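Local coordinates for protein glycerol-3-phosphate dehydrogenase [NAD(P)+] (Coxiella burnetii, PDB 3K96) that probably catalyses the NAD(P)H-dependent reduction of dihydroxyacetone phosphate to sn-glycerol 3-phosphate, the key precursor for phospholipid synthesis, at residues Leu44-Gln53 / Glu191-Arg199; Cys212-Thr223 / Arg236-Met247. One frame throughout, in Å; residues are numbered along the deposited sequence. Where two conformers were deposited one is given.

Contact 1. Residues Leu44-Gln53 / Glu191-Arg199; sequences LALVLARKGQ and ERLHGQRFR
With its CG anti to the carbonyl carbon (chi1 -61°) and its chain extended beyond, Q53 lays its amide across the side chain of R192 and grips that residue twice. Its NE2 donates to the backbone O of R192 at 2.9 Å, nearly straight (167°) and on a lone pair in the carbonyl plane. In return NH1 of R192 reaches OE1 of Q53, also at 2.9 Å; OE1 lies near the guanidinium plane, but NH1 stands well above the plane of the amide. The guanidinium is held further by the backbone O of H30. R192 lies in the last turn of helix 183-193, before the chain turns into strand 198-203, and Q53 just beyond helix 39-49, which closes in a Schellman motif at G52, in the Rossmann-type nucleotide-binding domain. K51, bent along its chain, brings NZ over the end of helix 183-193, where one water bridges it to the backbone O of L193, and a weak bond runs to the O of H194. Deeper in, CD2 of L48 meets CD2 of L193 at 3.5 Å. F198, with CG anti to its backbone N (chi1 -172°), meets CD2 of L44 through its CZ at 4.0 Å.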
loop_
_atom_site.group_PDB
_atom_site.type_symbol
_atom_site.label_atom_id
_atom_site.label_comp_id
_atom_site.label_asym_id
_atom_site.label_seq_id
_atom_site.Cartn_x
_atom_site.Cartn_y
_atom_site.Cartn_z
ATOM N N LEU A 44 -20.404 7.799 10.247
ATOM C CA LEU A 44 -20.412 9.219 9.856
ATOM C C LEU A 44 -21.457 9.981 10.694
ATOM O O LEU A 44 -21.229 11.125 11.121
ATOM C CB LEU A 44 -20.710 9.358 8.365
ATOM C CG LEU A 44 -19.534 9.078 7.432
ATOM C CD1 LEU A 44 -20.018 8.787 6.012
ATOM C CD2 LEU A 44 -18.524 10.229 7.496
ATOM N N ALA A 45 -22.592 9.342 10.934
ATOM C CA ALA A 45 -23.658 9.962 11.729
ATOM C C ALA A 45 -23.182 10.218 13.145
ATOM O O ALA A 45 -23.544 11.236 13.755
ATOM C CB ALA A 45 -24.936 9.087 11.713
ATOM N N LEU A 46 -22.352 9.305 13.674
ATOM C CA LEU A 46 -21.803 9.465 15.014
ATOM C C LEU A 46 -20.787 10.573 15.066
ATOM O O LEU A 46 -20.754 11.338 16.018
ATOM C CB LEU A 46 -21.141 8.173 15.521
ATOM C CG LEU A 46 -22.062 7.036 15.911
ATOM C CD1 LEU A 46 -21.272 5.766 16.179
ATOM C CD2 LEU A 46 -22.887 7.478 17.134
ATOM N N VAL A 47 -19.902 10.634 14.072
ATOM C CA VAL A 47 -18.908 11.691 14.053
ATOM C C VAL A 47 -19.591 13.057 14.173
ATOM O O VAL A 47 -19.158 13.904 14.953
ATOM C CB VAL A 47 -18.066 11.647 12.767
ATOM C CG1 VAL A 47 -17.291 12.938 12.588
ATOM C CG2 VAL A 47 -17.115 10.404 12.788
ATOM N N LEU A 48 -20.646 13.271 13.393
ATOM C CA LEU A 48 -21.356 14.548 13.420
ATOM C C LEU A 48 -22.202 14.731 14.684
ATOM O O LEU A 48 -22.139 15.773 15.323
ATOM C CB LEU A 48 -22.250 14.691 12.173
ATOM C CG LEU A 48 -21.518 14.635 10.820
ATOM C CD1 LEU A 48 -22.487 14.627 9.656
ATOM C CD2 LEU A 48 -20.521 15.773 10.691
ATOM N N ALA A 49 -22.991 13.725 15.042
ATOM C CA ALA A 49 -23.885 13.838 16.201
ATOM C C ALA A 49 -23.102 14.053 17.506
ATOM O O ALA A 49 -23.538 14.810 18.393
ATOM C CB ALA A 49 -24.863 12.621 16.287
ATOM N N ARG A 50 -21.919 13.440 17.605
ATOM C CA ARG A 50 -21.073 13.624 18.786
ATOM C C ARG A 50 -20.608 15.053 18.977
ATOM O O ARG A 50 -20.265 15.446 20.090
ATOM C CB ARG A 50 -19.845 12.702 18.752
ATOM C CG ARG A 50 -20.168 11.260 19.105
ATOM C CD ARG A 50 -19.041 10.340 18.664
ATOM N NE ARG A 50 -19.300 8.944 18.985
ATOM C CZ ARG A 50 -18.541 7.934 18.563
ATOM N NH1 ARG A 50 -17.489 8.174 17.781
ATOM N NH2 ARG A 50 -18.832 6.688 18.911
ATOM N N LYS A 51 -20.552 15.822 17.903
ATOM C CA LYS A 51 -20.128 17.213 18.005
ATOM C C LYS A 51 -21.343 18.098 18.345
ATOM O O LYS A 51 -21.215 19.306 18.504
ATOM C CB LYS A 51 -19.448 17.643 16.699
ATOM C CG LYS A 51 -18.223 16.736 16.335
ATOM C CD LYS A 51 -18.032 16.613 14.807
ATOM C CE LYS A 51 -17.226 17.688 14.195
ATOM N NZ LYS A 51 -15.803 17.447 14.422
ATOM N N GLY A 52 -22.516 17.484 18.464
ATOM C CA GLY A 52 -23.727 18.216 18.840
ATOM C C GLY A 52 -24.609 18.591 17.662
ATOM O O GLY A 52 -25.685 19.154 17.851
ATOM N N GLN A 53 -24.165 18.281 16.444
ATOM C CA GLN A 53 -24.968 18.553 15.259
ATOM C C GLN A 53 -26.171 17.620 15.232
ATOM O O GLN A 53 -26.086 16.460 15.645
ATOM C CB GLN A 53 -24.131 18.352 13.991
ATOM C CG GLN A 53 -22.919 19.268 13.900
ATOM C CD GLN A 53 -21.959 18.843 12.807
ATOM O OE1 GLN A 53 -22.376 18.316 11.770
ATOM N NE2 GLN A 53 -20.653 19.054 13.040
ATOM N N GLU A 191 -16.187 21.879 7.346
ATOM C CA GLU A 191 -16.466 22.491 8.628
ATOM C C GLU A 191 -17.259 21.544 9.546
ATOM O O GLU A 191 -16.972 21.454 10.730
ATOM C CB GLU A 191 -17.208 23.804 8.448
ATOM C CG GLU A 191 -17.390 24.530 9.776
ATOM C CD GLU A 191 -18.055 25.883 9.629
ATOM O OE1 GLU A 191 -18.859 26.060 8.681
ATOM O OE2 GLU A 191 -17.773 26.759 10.480
ATOM N N ARG A 192 -18.259 20.845 9.013
ATOM C CA ARG A 192 -19.025 19.906 9.841
ATOM C C ARG A 192 -18.260 18.658 10.298
ATOM O O ARG A 192 -18.433 18.192 11.420
ATOM C CB ARG A 192 -20.229 19.364 9.067
ATOM C CG ARG A 192 -21.474 20.240 9.017
ATOM C CD ARG A 192 -22.600 19.423 8.406
ATOM N NE ARG A 192 -23.868 20.143 8.301
ATOM C CZ ARG A 192 -24.800 20.186 9.243
ATOM N NH1 ARG A 192 -24.624 19.583 10.399
ATOM N NH2 ARG A 192 -25.923 20.847 9.023
ATOM N N LEU A 193 -17.449 18.107 9.396
ATOM C CA LEU A 193 -16.779 16.815 9.606
ATOM C C LEU A 193 -15.369 16.843 10.165
ATOM O O LEU A 193 -14.994 16.004 10.979
ATOM C CB LEU A 193 -16.711 16.087 8.257
ATOM C CG LEU A 193 -18.007 15.493 7.720
ATOM C CD1 LEU A 193 -17.956 15.315 6.208
ATOM C CD2 LEU A 193 -18.340 14.166 8.441
ATOM N N HIS A 194 -14.583 17.788 9.684
ATOM C CA HIS A 194 -13.207 17.879 10.073
ATOM C C HIS A 194 -13.020 18.091 11.556
ATOM O O HIS A 194 -13.716 18.902 12.181
ATOM C CB HIS A 194 -12.500 18.984 9.313
ATOM C CG HIS A 194 -11.045 19.041 9.610
ATOM N ND1 HIS A 194 -10.160 18.095 9.142
ATOM C CD2 HIS A 194 -10.321 19.906 10.355
ATOM C CE1 HIS A 194 -8.945 18.391 9.568
ATOM N NE2 HIS A 194 -9.017 19.483 10.311
ATOM N N GLY A 195 -12.081 17.352 12.118
ATOM C CA GLY A 195 -11.804 17.456 13.522
ATOM C C GLY A 195 -10.600 16.657 13.912
ATOM O O GLY A 195 -10.023 15.931 13.103
ATOM N N GLN A 196 -10.195 16.837 15.154
ATOM C CA GLN A 196 -9.045 16.161 15.749
ATOM C C GLN A 196 -8.654 14.750 15.220
ATOM O O GLN A 196 -7.598 14.618 14.612
ATOM C CB GLN A 196 -9.199 16.179 17.282
ATOM C CG GLN A 196 -10.646 16.013 17.802
ATOM C CD GLN A 196 -11.586 17.175 17.424
ATOM O OE1 GLN A 196 -11.144 18.265 17.051
ATOM N NE2 GLN A 196 -12.886 16.934 17.523
ATOM N N ARG A 197 -9.479 13.722 15.454
ATOM C CA ARG A 197 -9.176 12.355 15.019
ATOM C C ARG A 197 -9.767 11.952 13.683
ATOM O O ARG A 197 -9.377 10.919 13.134
ATOM C CB ARG A 197 -9.683 11.370 16.064
ATOM C CG ARG A 197 -9.220 11.680 17.455
ATOM C CD ARG A 197 -7.843 11.185 17.773
ATOM N NE ARG A 197 -7.878 9.796 18.218
ATOM C CZ ARG A 197 -6.881 9.187 18.848
ATOM N NH1 ARG A 197 -5.763 9.841 19.127
ATOM N NH2 ARG A 197 -7.009 7.923 19.216
ATOM N N PHE A 198 -10.739 12.715 13.190
ATOM C CA PHE A 198 -11.356 12.445 11.884
ATOM C C PHE A 198 -11.066 13.650 11.030
ATOM O O PHE A 198 -11.706 14.706 11.172
ATOM C CB PHE A 198 -12.864 12.212 11.998
ATOM C CG PHE A 198 -13.494 11.750 10.719
ATOM C CD1 PHE A 198 -13.489 10.409 10.379
ATOM C CD2 PHE A 198 -14.049 12.654 9.838
ATOM C CE1 PHE A 198 -14.068 9.970 9.192
ATOM C CE2 PHE A 198 -14.633 12.227 8.657
ATOM C CZ PHE A 198 -14.637 10.875 8.332
ATOM N N ARG A 199 -10.092 13.494 10.144
ATOM C CA ARG A 199 -9.616 14.595 9.343
ATOM C C ARG A 199 -10.022 14.475 7.880
ATOM O O ARG A 199 -9.918 13.406 7.277
ATOM C CB ARG A 199 -8.112 14.705 9.517
ATOM C CG ARG A 199 -7.720 14.715 10.992
ATOM C CD ARG A 199 -6.240 14.952 11.224
ATOM N NE ARG A 199 -5.887 16.359 11.065
ATOM C CZ ARG A 199 -6.099 17.293 12.000
ATOM N NH1 ARG A 199 -5.749 18.555 11.778
ATOM N NH2 ARG A 199 -6.671 16.976 13.156
HETATM O O HOH W 1 -14.249 15.246 13.365
#

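Contact 2. Residues Cys212-Thr223 / Arg236-Met247; sequences CGSVKNILAIAT and RAALITRGLTEM
Apolar and sulfur contacts carry the meeting of M247 with C212: the two sulfurs, SD of M247 and SG of C212, lie 3.6 Å apart. M247 runs out extended, CG anti to its backbone N (chi1 -178°), and bends only at its last torsion (-70°), which brings CE to 3.6 Å from the backbone O of C212 and to 4.0 Å from CD1 of L219. That methyl also touches CB of V215. One turn back along helix 233-253 the packing is of side chain on bare backbone: CD1 of L219 sits 3.4 Å from CA of G243, a tight approach of methyl to backbone. The two consecutive helices 206-228 and 233-253 of the all-helical C-terminal domain form an antiparallel helical hairpin at 155°, with the short segment axes 10.0 Å apart at their closest. At the far end T223 enters by its methyl: CG2 lies 4.0 Å from CB of L239 and equally close to CG1 of I240, crossing the latter at about a right angle. The polar ends named here find partners within their own helix or in neighbouring ones. T223 turns OG1 back to the O of L219 (3.0 Å), an acceptor already bonded to the N of T223, and R236 forms a salt bridge with D227. K216, the predicted proton acceptor, leads its chain away from helix 233-253, and its NZ bonds T273 of helix 264-275.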
loop_
_atom_site.group_PDB
_atom_site.type_symbol
_atom_site.label_atom_id
_atom_site.label_comp_id
_atom_site.label_asym_id
_atom_site.label_seq_id
_atom_site.Cartn_x
_atom_site.Cartn_y
_atom_site.Cartn_z
ATOM N N CYS A 212 -11.415 5.876 -8.421
ATOM C CA CYS A 212 -10.517 5.126 -7.537
ATOM C C CYS A 212 -11.345 4.261 -6.624
ATOM O O CYS A 212 -11.053 3.080 -6.422
ATOM C CB CYS A 212 -9.652 6.069 -6.694
ATOM S SG CYS A 212 -8.288 6.766 -7.578
ATOM N N GLY A 213 -12.384 4.865 -6.046
ATOM C CA GLY A 213 -13.258 4.143 -5.149
ATOM C C GLY A 213 -14.043 3.048 -5.842
ATOM O O GLY A 213 -14.438 2.086 -5.216
ATOM N N SER A 214 -14.273 3.168 -7.137
ATOM C CA SER A 214 -15.090 2.162 -7.807
ATOM C C SER A 214 -14.265 0.929 -8.216
ATOM O O SER A 214 -14.821 -0.064 -8.659
ATOM C CB SER A 214 -15.771 2.767 -9.042
ATOM O OG SER A 214 -14.826 2.976 -10.092
ATOM N N VAL A 215 -12.951 1.011 -8.065
ATOM C CA VAL A 215 -12.068 -0.098 -8.428
ATOM C C VAL A 215 -11.413 -0.812 -7.231
ATOM O O VAL A 215 -11.076 -1.974 -7.328
ATOM C CB VAL A 215 -10.971 0.402 -9.353
ATOM C CG1 VAL A 215 -9.994 -0.724 -9.709
ATOM C CG2 VAL A 215 -11.589 0.973 -10.624
ATOM N N LYS A 216 -11.275 -0.141 -6.088
ATOM C CA LYS A 216 -10.535 -0.734 -4.978
ATOM C C LYS A 216 -11.057 -2.078 -4.465
ATOM O O LYS A 216 -10.257 -2.925 -4.090
ATOM C CB LYS A 216 -10.433 0.212 -3.800
ATOM C CG LYS A 216 -11.768 0.543 -3.197
ATOM C CD LYS A 216 -11.670 0.477 -1.738
ATOM C CE LYS A 216 -13.022 0.609 -1.092
ATOM N NZ LYS A 216 -12.922 -0.031 0.258
ATOM N N ASN A 217 -12.376 -2.276 -4.438
ATOM C CA ASN A 217 -12.936 -3.535 -3.946
ATOM C C ASN A 217 -12.733 -4.697 -4.898
ATOM O O ASN A 217 -12.727 -5.838 -4.481
ATOM C CB ASN A 217 -14.409 -3.404 -3.638
ATOM C CG ASN A 217 -14.669 -2.598 -2.390
ATOM O OD1 ASN A 217 -13.838 -2.534 -1.471
ATOM N ND2 ASN A 217 -15.844 -2.008 -2.327
ATOM N N ILE A 218 -12.607 -4.388 -6.178
ATOM C CA ILE A 218 -12.308 -5.373 -7.189
ATOM C C ILE A 218 -10.876 -5.871 -6.907
ATOM O O ILE A 218 -10.587 -7.076 -6.933
ATOM C CB ILE A 218 -12.313 -4.738 -8.600
ATOM C CG1 ILE A 218 -13.698 -4.117 -8.937
ATOM C CG2 ILE A 218 -11.893 -5.781 -9.635
ATOM C CD1 ILE A 218 -13.701 -3.273 -10.236
ATOM N N LEU A 219 -9.983 -4.934 -6.619
ATOM C CA LEU A 219 -8.584 -5.287 -6.316
ATOM C C LEU A 219 -8.496 -6.042 -4.985
ATOM O O LEU A 219 -7.654 -6.927 -4.825
ATOM C CB LEU A 219 -7.688 -4.054 -6.345
ATOM C CG LEU A 219 -7.756 -3.316 -7.697
ATOM C CD1 LEU A 219 -6.869 -2.060 -7.723
ATOM C CD2 LEU A 219 -7.392 -4.243 -8.847
ATOM N N ALA A 220 -9.386 -5.717 -4.051
ATOM C CA ALA A 220 -9.444 -6.411 -2.769
ATOM C C ALA A 220 -9.811 -7.875 -2.990
ATOM O O ALA A 220 -9.289 -8.755 -2.326
ATOM C CB ALA A 220 -10.463 -5.729 -1.838
ATOM N N ILE A 221 -10.715 -8.136 -3.935
ATOM C CA ILE A 221 -11.078 -9.507 -4.241
ATOM C C ILE A 221 -9.867 -10.206 -4.851
ATOM O O ILE A 221 -9.526 -11.310 -4.431
ATOM C CB ILE A 221 -12.271 -9.610 -5.171
ATOM C CG1 ILE A 221 -13.542 -9.073 -4.482
ATOM C CG2 ILE A 221 -12.499 -11.069 -5.593
ATOM C CD1 ILE A 221 -14.775 -9.123 -5.413
ATOM N N ALA A 222 -9.202 -9.546 -5.796
ATOM C CA ALA A 222 -8.024 -10.114 -6.455
ATOM C C ALA A 222 -6.923 -10.450 -5.454
ATOM O O ALA A 222 -6.391 -11.557 -5.459
ATOM C CB ALA A 222 -7.490 -9.156 -7.525
ATOM N N THR A 223 -6.565 -9.504 -4.599
ATOM C CA THR A 223 -5.532 -9.759 -3.628
ATOM C C THR A 223 -6.004 -10.782 -2.589
ATOM O O THR A 223 -5.197 -11.534 -2.038
ATOM C CB THR A 223 -5.068 -8.484 -2.964
ATOM O OG1 THR A 223 -6.189 -7.834 -2.360
ATOM C CG2 THR A 223 -4.432 -7.553 -4.001
ATOM N N ARG A 236 1.240 -10.293 -3.105
ATOM C CA ARG A 236 0.157 -9.355 -2.825
ATOM C C ARG A 236 0.608 -7.942 -3.136
ATOM O O ARG A 236 -0.127 -7.199 -3.738
ATOM C CB ARG A 236 -0.319 -9.466 -1.382
ATOM C CG ARG A 236 -1.446 -8.491 -1.041
ATOM C CD ARG A 236 -2.019 -8.741 0.309
ATOM N NE ARG A 236 -1.068 -8.477 1.367
ATOM C CZ ARG A 236 -1.306 -8.686 2.661
ATOM N NH1 ARG A 236 -2.467 -9.177 3.053
ATOM N NH2 ARG A 236 -0.382 -8.397 3.565
ATOM N N ALA A 237 1.830 -7.578 -2.760
ATOM C CA ALA A 237 2.333 -6.225 -3.006
ATOM C C ALA A 237 2.454 -5.971 -4.500
ATOM O O ALA A 237 2.137 -4.893 -4.981
ATOM C CB ALA A 237 3.694 -6.002 -2.303
ATOM N N ALA A 238 2.911 -6.975 -5.238
ATOM C CA ALA A 238 3.032 -6.858 -6.688
ATOM C C ALA A 238 1.634 -6.636 -7.323
ATOM O O ALA A 238 1.483 -5.850 -8.256
ATOM C CB ALA A 238 3.695 -8.098 -7.265
ATOM N N LEU A 239 0.628 -7.350 -6.834
ATOM C CA LEU A 239 -0.749 -7.189 -7.326
ATOM C C LEU A 239 -1.336 -5.824 -6.937
ATOM O O LEU A 239 -2.077 -5.224 -7.713
ATOM C CB LEU A 239 -1.660 -8.311 -6.816
ATOM C CG LEU A 239 -1.337 -9.715 -7.386
ATOM C CD1 LEU A 239 -2.100 -10.835 -6.669
ATOM C CD2 LEU A 239 -1.632 -9.736 -8.857
ATOM N N ILE A 240 -1.013 -5.328 -5.751
ATOM C CA ILE A 240 -1.484 -3.982 -5.366
ATOM C C ILE A 240 -0.855 -2.949 -6.325
ATOM O O ILE A 240 -1.523 -2.039 -6.831
ATOM C CB ILE A 240 -1.146 -3.671 -3.890
ATOM C CG1 ILE A 240 -2.032 -4.527 -2.967
ATOM C CG2 ILE A 240 -1.354 -2.195 -3.596
ATOM C CD1 ILE A 240 -1.661 -4.463 -1.416
ATOM N N THR A 241 0.431 -3.129 -6.616
ATOM C CA THR A 241 1.119 -2.236 -7.509
ATOM C C THR A 241 0.448 -2.272 -8.888
ATOM O O THR A 241 0.195 -1.227 -9.481
ATOM C CB THR A 241 2.603 -2.594 -7.606
ATOM O OG1 THR A 241 3.202 -2.511 -6.305
ATOM C CG2 THR A 241 3.317 -1.663 -8.551
ATOM N N ARG A 242 0.158 -3.463 -9.403
ATOM C CA ARG A 242 -0.506 -3.561 -10.711
ATOM C C ARG A 242 -1.906 -2.995 -10.650
ATOM O O ARG A 242 -2.390 -2.409 -11.605
ATOM C CB ARG A 242 -0.593 -4.993 -11.217
ATOM C CG ARG A 242 0.729 -5.585 -11.618
ATOM C CD ARG A 242 0.485 -6.670 -12.648
ATOM N NE ARG A 242 -0.124 -6.092 -13.857
ATOM C CZ ARG A 242 -0.560 -6.805 -14.892
ATOM N NH1 ARG A 242 -1.102 -6.182 -15.936
ATOM N NH2 ARG A 242 -0.465 -8.141 -14.886
ATOM N N GLY A 243 -2.562 -3.192 -9.526
ATOM C CA GLY A 243 -3.887 -2.669 -9.340
ATOM C C GLY A 243 -3.928 -1.166 -9.498
ATOM O O GLY A 243 -4.788 -0.638 -10.185
ATOM N N LEU A 244 -2.992 -0.478 -8.856
ATOM C CA LEU A 244 -2.948 0.976 -8.918
ATOM C C LEU A 244 -2.735 1.419 -10.376
ATOM O O LEU A 244 -3.298 2.426 -10.814
ATOM C CB LEU A 244 -1.867 1.553 -7.989
ATOM C CG LEU A 244 -2.066 3.037 -7.662
ATOM C CD1 LEU A 244 -3.302 3.176 -6.739
ATOM C CD2 LEU A 244 -0.862 3.694 -7.003
ATOM N N THR A 245 -1.940 0.666 -11.139
ATOM C CA THR A 245 -1.730 1.002 -12.559
ATOM C C THR A 245 -3.037 1.010 -13.368
ATOM O O THR A 245 -3.280 1.937 -14.156
ATOM C CB THR A 245 -0.698 0.045 -13.217
ATOM O OG1 THR A 245 0.557 0.168 -12.530
ATOM C CG2 THR A 245 -0.504 0.369 -14.700
ATOM N N GLU A 246 -3.896 -0.004 -13.208
ATOM C CA GLU A 246 -5.156 0.022 -13.984
ATOM C C GLU A 246 -6.146 1.022 -13.419
ATOM O O GLU A 246 -6.960 1.586 -14.167
ATOM C CB GLU A 246 -5.779 -1.372 -14.207
ATOM C CG GLU A 246 -6.302 -2.096 -13.028
ATOM C CD GLU A 246 -6.626 -3.559 -13.374
ATOM O OE1 GLU A 246 -7.809 -3.950 -13.303
ATOM O OE2 GLU A 246 -5.689 -4.310 -13.748
ATOM N N MET A 247 -6.082 1.247 -12.111
ATOM C CA MET A 247 -6.924 2.254 -11.484
ATOM C C MET A 247 -6.519 3.608 -12.137
ATOM O O MET A 247 -7.364 4.385 -12.537
ATOM C CB MET A 247 -6.706 2.283 -9.967
ATOM C CG MET A 247 -7.574 3.284 -9.196
ATOM S SD MET A 247 -7.164 3.360 -7.424
ATOM C CE MET A 247 -7.769 1.771 -6.876
#

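In the fold
The two contacts illustrate how a two-domain dehydrogenase is built in series. Contact 1 closes before contact 2 opens, and strand 198-203 leads into helix 206-228. Their centres are 30 Å apart, on opposite sides of the chain's centre, and their nearest atoms about 13 Å. Contact 1 joins helix 39-49 to the end of helix 183-193 and a strand outermost in the mixed sheet within this chain, close to W40, predicted to bind NADPH. Contact 2 pairs consecutive helices of the C-terminal domain and includes K216, near K134 and D269 of the predicted substrate site, an arrangement consistent with cofactor and substrate meeting between the two domains. Both touch the second subunit.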